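Local coordinates for Serine/threonine-protein kinase Tel1 (Chaetomium thermophilum, PDB 6SKY), which probably phosphorylates serine and threonine residues in [ST]-Q motifs of its substrates, using ATP, to activate checkpoint signalling after DNA damage, at residues R2706-F2717 / L2933-A2944. Numbering follows the deposited sequence.
Sequences RIAVYRRVTERF and LAVLYSGWAAYA
Tyr2710 reaches out from the helix 2703-2714 and lodges its ring in the bend of the C-terminal tail, with Ala2934 over one face, Leu2933 CB beside the hydroxyl, and the Ala2942-Tyr2943 peptide at the edge. The side chain leaves the helix with CG anti to the backbone N (chi1 178°), which carries the hydroxyl across to the Ala2942 carbonyl. CA of Ala2934 makes a CH-pi contact, 4.2 Å from the Tyr2710 ring centroid, while CG2 of Thr2714 covers the opposite face. The phenol OH makes a weak hydrogen bond to Ala2942 O (3.4 Å). Cutting Tyr2710 back to an alanine is likely to leave a gap between the two limbs of the tail and to take from the Ala2942 carbonyl its weak bond.

The methyl of Ala2934 is the complementary bump: CB fits between Ile2707 CG1 and Tyr2710 CB, 3.7 Å from the latter. One helical turn before Tyr2710, Arg2706 bends at chi3 (80°) and lays one face of its guanidinium over Val2935 CA.

At the other end, Tyr2943 CB meets Val2713 CG1 at 3.8 Å, beside Thr2714 CG2. The Tyr2943 ring then turns its edge towards the face of Phe2717 in an offset edge-to-face pair, with planes at 73° and CD1 of Tyr2943 3.7 Å from Phe2717 CE2. Helix 2688-2697 flanks this aromatic pair, and His2678 stacks on Phe2717. Arg2802 hydrogen-bonds to the carbonyls of both Phe2717 and Tyr2943, tying the two segments together.

The arrangement is characteristic of PIKK-family kinases, in which the short C-terminal FATC segment packs against helices of the kinase domain and becomes an integral part of it.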
loop_
_atom_site.group_PDB
_atom_site.type_symbol
_atom_site.label_atom_id
_atom_site.label_comp_id
_atom_site.label_asym_id
_atom_site.label_seq_id
_atom_site.Cartn_x
_atom_site.Cartn_y
_atom_site.Cartn_z
ATOM N N ARG A 2706 30.615 -28.973 20.099
ATOM C CA ARG A 2706 31.109 -27.793 19.400
ATOM C C ARG A 2706 30.480 -26.524 19.949
ATOM O O ARG A 2706 31.178 -25.536 20.190
ATOM C CB ARG A 2706 30.839 -27.920 17.906
ATOM C CG ARG A 2706 31.583 -29.047 17.268
ATOM C CD ARG A 2706 31.323 -29.122 15.794
ATOM N NE ARG A 2706 32.118 -28.158 15.058
ATOM C CZ ARG A 2706 32.100 -28.034 13.737
ATOM N NH1 ARG A 2706 32.859 -27.126 13.142
ATOM N NH2 ARG A 2706 31.323 -28.821 13.014
ATOM N N ILE A 2707 29.167 -26.535 20.173
ATOM C CA ILE A 2707 28.503 -25.345 20.689
ATOM C C ILE A 2707 28.938 -25.060 22.119
ATOM O O ILE A 2707 29.098 -23.900 22.512
ATOM C CB ILE A 2707 26.981 -25.490 20.575
ATOM C CG1 ILE A 2707 26.573 -25.590 19.114
ATOM C CG2 ILE A 2707 26.307 -24.304 21.169
ATOM C CD1 ILE A 2707 25.094 -25.543 18.895
ATOM N N ALA A 2708 29.156 -26.102 22.919
ATOM C CA ALA A 2708 29.618 -25.879 24.283
ATOM C C ALA A 2708 31.011 -25.267 24.305
ATOM O O ALA A 2708 31.273 -24.337 25.076
ATOM C CB ALA A 2708 29.598 -27.188 25.060
ATOM N N VAL A 2709 31.913 -25.767 23.461
ATOM C CA VAL A 2709 33.259 -25.209 23.391
ATOM C C VAL A 2709 33.219 -23.774 22.893
ATOM O O VAL A 2709 33.967 -22.913 23.368
ATOM C CB VAL A 2709 34.152 -26.090 22.505
ATOM C CG1 VAL A 2709 35.432 -25.378 22.175
ATOM C CG2 VAL A 2709 34.451 -27.381 23.211
ATOM N N TYR A 2710 32.330 -23.485 21.946
ATOM C CA TYR A 2710 32.238 -22.128 21.429
ATOM C C TYR A 2710 31.732 -21.161 22.488
ATOM O O TYR A 2710 32.247 -20.045 22.608
ATOM C CB TYR A 2710 31.339 -22.103 20.204
ATOM C CG TYR A 2710 31.142 -20.733 19.639
ATOM C CD1 TYR A 2710 29.971 -20.043 19.856
ATOM C CD2 TYR A 2710 32.126 -20.128 18.889
ATOM C CE1 TYR A 2710 29.787 -18.802 19.350
ATOM C CE2 TYR A 2710 31.946 -18.884 18.379
ATOM C CZ TYR A 2710 30.775 -18.226 18.614
ATOM O OH TYR A 2710 30.574 -16.972 18.110
ATOM N N ARG A 2711 30.719 -21.556 23.259
ATOM C CA ARG A 2711 30.259 -20.692 24.340
ATOM C C ARG A 2711 31.354 -20.479 25.371
ATOM O O ARG A 2711 31.556 -19.358 25.854
ATOM C CB ARG A 2711 29.024 -21.277 25.004
ATOM C CG ARG A 2711 27.793 -21.245 24.156
ATOM C CD ARG A 2711 26.612 -21.713 24.959
ATOM N NE ARG A 2711 25.473 -22.046 24.119
ATOM C CZ ARG A 2711 24.517 -21.188 23.794
ATOM N NH1 ARG A 2711 23.514 -21.575 23.024
ATOM N NH2 ARG A 2711 24.567 -19.943 24.240
ATOM N N ARG A 2712 32.076 -21.543 25.718
ATOM C CA ARG A 2712 33.157 -21.415 26.684
ATOM C C ARG A 2712 34.239 -20.468 26.188
ATOM O O ARG A 2712 34.833 -19.730 26.977
ATOM C CB ARG A 2712 33.745 -22.789 26.975
ATOM C CG ARG A 2712 34.726 -22.823 28.114
ATOM C CD ARG A 2712 35.668 -24.001 27.988
ATOM N NE ARG A 2712 35.085 -25.100 27.226
ATOM C CZ ARG A 2712 34.218 -25.979 27.716
ATOM N NH1 ARG A 2712 33.745 -26.946 26.944
ATOM N NH2 ARG A 2712 33.813 -25.883 28.973
ATOM N N VAL A 2713 34.516 -20.477 24.888
ATOM C CA VAL A 2713 35.578 -19.628 24.359
ATOM C C VAL A 2713 35.125 -18.179 24.252
ATOM O O VAL A 2713 35.895 -17.262 24.542
ATOM C CB VAL A 2713 36.072 -20.171 23.008
ATOM C CG1 VAL A 2713 36.325 -19.050 22.034
ATOM C CG2 VAL A 2713 37.333 -20.963 23.208
ATOM N N THR A 2714 33.883 -17.931 23.842
ATOM C CA THR A 2714 33.444 -16.547 23.752
ATOM C C THR A 2714 33.072 -15.952 25.099
ATOM O O THR A 2714 32.871 -14.741 25.180
ATOM C CB THR A 2714 32.264 -16.393 22.800
ATOM O OG1 THR A 2714 31.105 -17.009 23.356
ATOM C CG2 THR A 2714 32.577 -17.012 21.476
ATOM N N GLU A 2715 32.966 -16.752 26.155
ATOM C CA GLU A 2715 32.828 -16.154 27.476
ATOM C C GLU A 2715 34.134 -15.586 28.006
ATOM O O GLU A 2715 34.113 -14.857 29.000
ATOM C CB GLU A 2715 32.270 -17.172 28.462
ATOM C CG GLU A 2715 30.763 -17.138 28.550
ATOM C CD GLU A 2715 30.173 -18.403 29.132
ATOM O OE1 GLU A 2715 30.943 -19.309 29.512
ATOM O OE2 GLU A 2715 28.931 -18.494 29.206
ATOM N N ARG A 2716 35.259 -15.897 27.373
ATOM C CA ARG A 2716 36.566 -15.394 27.766
ATOM C C ARG A 2716 37.195 -14.571 26.654
ATOM O O ARG A 2716 38.412 -14.533 26.513
ATOM C CB ARG A 2716 37.494 -16.540 28.147
ATOM C CG ARG A 2716 37.037 -17.345 29.325
ATOM C CD ARG A 2716 38.176 -18.183 29.830
ATOM N NE ARG A 2716 39.345 -17.362 30.119
ATOM C CZ ARG A 2716 40.559 -17.849 30.349
ATOM N NH1 ARG A 2716 41.568 -17.031 30.604
ATOM N NH2 ARG A 2716 40.764 -19.157 30.319
ATOM N N PHE A 2717 36.370 -13.915 25.852
ATOM C CA PHE A 2717 36.845 -13.152 24.708
ATOM C C PHE A 2717 35.835 -12.039 24.495
ATOM O O PHE A 2717 34.692 -12.313 24.133
ATOM C CB PHE A 2717 36.964 -14.044 23.480
ATOM C CG PHE A 2717 38.025 -13.629 22.516
ATOM C CD1 PHE A 2717 39.352 -13.739 22.841
ATOM C CD2 PHE A 2717 37.694 -13.168 21.268
ATOM C CE1 PHE A 2717 40.319 -13.373 21.953
ATOM C CE2 PHE A 2717 38.664 -12.808 20.382
ATOM C CZ PHE A 2717 39.975 -12.912 20.725
ATOM N N LEU A 2933 27.174 -19.979 14.323
ATOM C CA LEU A 2933 28.548 -19.529 14.425
ATOM C C LEU A 2933 29.452 -20.561 15.067
ATOM O O LEU A 2933 30.670 -20.477 14.909
ATOM C CB LEU A 2933 28.611 -18.226 15.218
ATOM C CG LEU A 2933 27.977 -16.990 14.593
ATOM C CD1 LEU A 2933 28.046 -15.858 15.560
ATOM C CD2 LEU A 2933 28.685 -16.613 13.327
ATOM N N ALA A 2934 28.894 -21.530 15.780
ATOM C CA ALA A 2934 29.717 -22.503 16.475
ATOM C C ALA A 2934 30.220 -23.606 15.567
ATOM O O ALA A 2934 31.199 -24.271 15.913
ATOM C CB ALA A 2934 28.938 -23.119 17.628
ATOM N N VAL A 2935 29.585 -23.811 14.423
ATOM C CA VAL A 2935 29.953 -24.864 13.492
ATOM C C VAL A 2935 30.634 -24.297 12.248
ATOM O O VAL A 2935 30.726 -24.972 11.232
ATOM C CB VAL A 2935 28.736 -25.719 13.121
ATOM C CG1 VAL A 2935 28.172 -26.362 14.351
ATOM C CG2 VAL A 2935 27.695 -24.871 12.463
ATOM N N LEU A 2936 31.111 -23.063 12.315
ATOM C CA LEU A 2936 31.888 -22.501 11.230
ATOM C C LEU A 2936 33.346 -22.911 11.363
ATOM O O LEU A 2936 33.819 -23.268 12.441
ATOM C CB LEU A 2936 31.771 -20.979 11.210
ATOM C CG LEU A 2936 30.450 -20.396 10.730
ATOM C CD1 LEU A 2936 30.447 -18.920 10.919
ATOM C CD2 LEU A 2936 30.241 -20.713 9.292
ATOM N N TYR A 2937 34.056 -22.864 10.243
ATOM C CA TYR A 2937 35.464 -23.228 10.223
ATOM C C TYR A 2937 36.264 -22.323 11.148
ATOM O O TYR A 2937 35.936 -21.154 11.343
ATOM C CB TYR A 2937 35.997 -23.138 8.799
ATOM C CG TYR A 2937 37.445 -23.494 8.656
ATOM C CD1 TYR A 2937 37.923 -24.709 9.094
ATOM C CD2 TYR A 2937 38.331 -22.624 8.056
ATOM C CE1 TYR A 2937 39.241 -25.037 8.961
ATOM C CE2 TYR A 2937 39.647 -22.946 7.915
ATOM C CZ TYR A 2937 40.097 -24.154 8.371
ATOM O OH TYR A 2937 41.420 -24.479 8.235
ATOM N N SER A 2938 37.332 -22.875 11.723
ATOM C CA SER A 2938 38.082 -22.147 12.740
ATOM C C SER A 2938 38.869 -20.985 12.156
ATOM O O SER A 2938 39.143 -20.013 12.864
ATOM C CB SER A 2938 39.020 -23.091 13.472
ATOM O OG SER A 2938 40.131 -23.416 12.667
ATOM N N GLY A 2939 39.259 -21.065 10.885
ATOM C CA GLY A 2939 39.950 -19.957 10.256
ATOM C C GLY A 2939 39.052 -18.784 9.949
ATOM O O GLY A 2939 39.545 -17.668 9.779
ATOM N N TRP A 2940 37.755 -19.028 9.833
ATOM C CA TRP A 2940 36.698 -18.023 9.830
ATOM C C TRP A 2940 36.491 -17.657 11.284
ATOM O O TRP A 2940 35.719 -18.295 11.992
ATOM C CB TRP A 2940 35.437 -18.615 9.223
ATOM C CG TRP A 2940 34.449 -17.702 8.597
ATOM C CD1 TRP A 2940 34.260 -17.512 7.275
ATOM C CD2 TRP A 2940 33.461 -16.913 9.259
ATOM N NE1 TRP A 2940 33.237 -16.639 7.062
ATOM C CE2 TRP A 2940 32.726 -16.257 8.271
ATOM C CE3 TRP A 2940 33.136 -16.689 10.594
ATOM C CZ2 TRP A 2940 31.692 -15.392 8.571
ATOM C CZ3 TRP A 2940 32.111 -15.833 10.885
ATOM C CH2 TRP A 2940 31.403 -15.194 9.883
ATOM N N ALA A 2941 37.202 -16.645 11.761
ATOM C CA ALA A 2941 37.258 -16.443 13.202
ATOM C C ALA A 2941 35.930 -15.946 13.743
ATOM O O ALA A 2941 35.693 -14.740 13.809
ATOM C CB ALA A 2941 38.364 -15.456 13.555
ATOM N N ALA A 2942 35.062 -16.864 14.155
ATOM C CA ALA A 2942 33.732 -16.468 14.585
ATOM C C ALA A 2942 33.719 -16.003 16.028
ATOM O O ALA A 2942 32.871 -15.188 16.402
ATOM C CB ALA A 2942 32.758 -17.622 14.397
ATOM N N TYR A 2943 34.628 -16.521 16.851
ATOM C CA TYR A 2943 34.762 -16.034 18.217
ATOM C C TYR A 2943 35.086 -14.552 18.232
ATOM O O TYR A 2943 34.628 -13.819 19.113
ATOM C CB TYR A 2943 35.844 -16.824 18.945
ATOM C CG TYR A 2943 37.148 -16.851 18.204
ATOM C CD1 TYR A 2943 38.109 -15.896 18.430
ATOM C CD2 TYR A 2943 37.410 -17.822 17.263
ATOM C CE1 TYR A 2943 39.285 -15.902 17.748
ATOM C CE2 TYR A 2943 38.589 -17.839 16.574
ATOM C CZ TYR A 2943 39.523 -16.875 16.824
ATOM O OH TYR A 2943 40.712 -16.879 16.144
ATOM N N ALA A 2944 35.866 -14.091 17.265
ATOM C CA ALA A 2944 36.257 -12.697 17.179
ATOM C C ALA A 2944 35.049 -11.848 16.878
ATOM O O ALA A 2944 34.762 -11.551 15.720
ATOM C CB ALA A 2944 37.312 -12.503 16.122
ATOM O OXT ALA A 2944 34.334 -11.438 17.789
#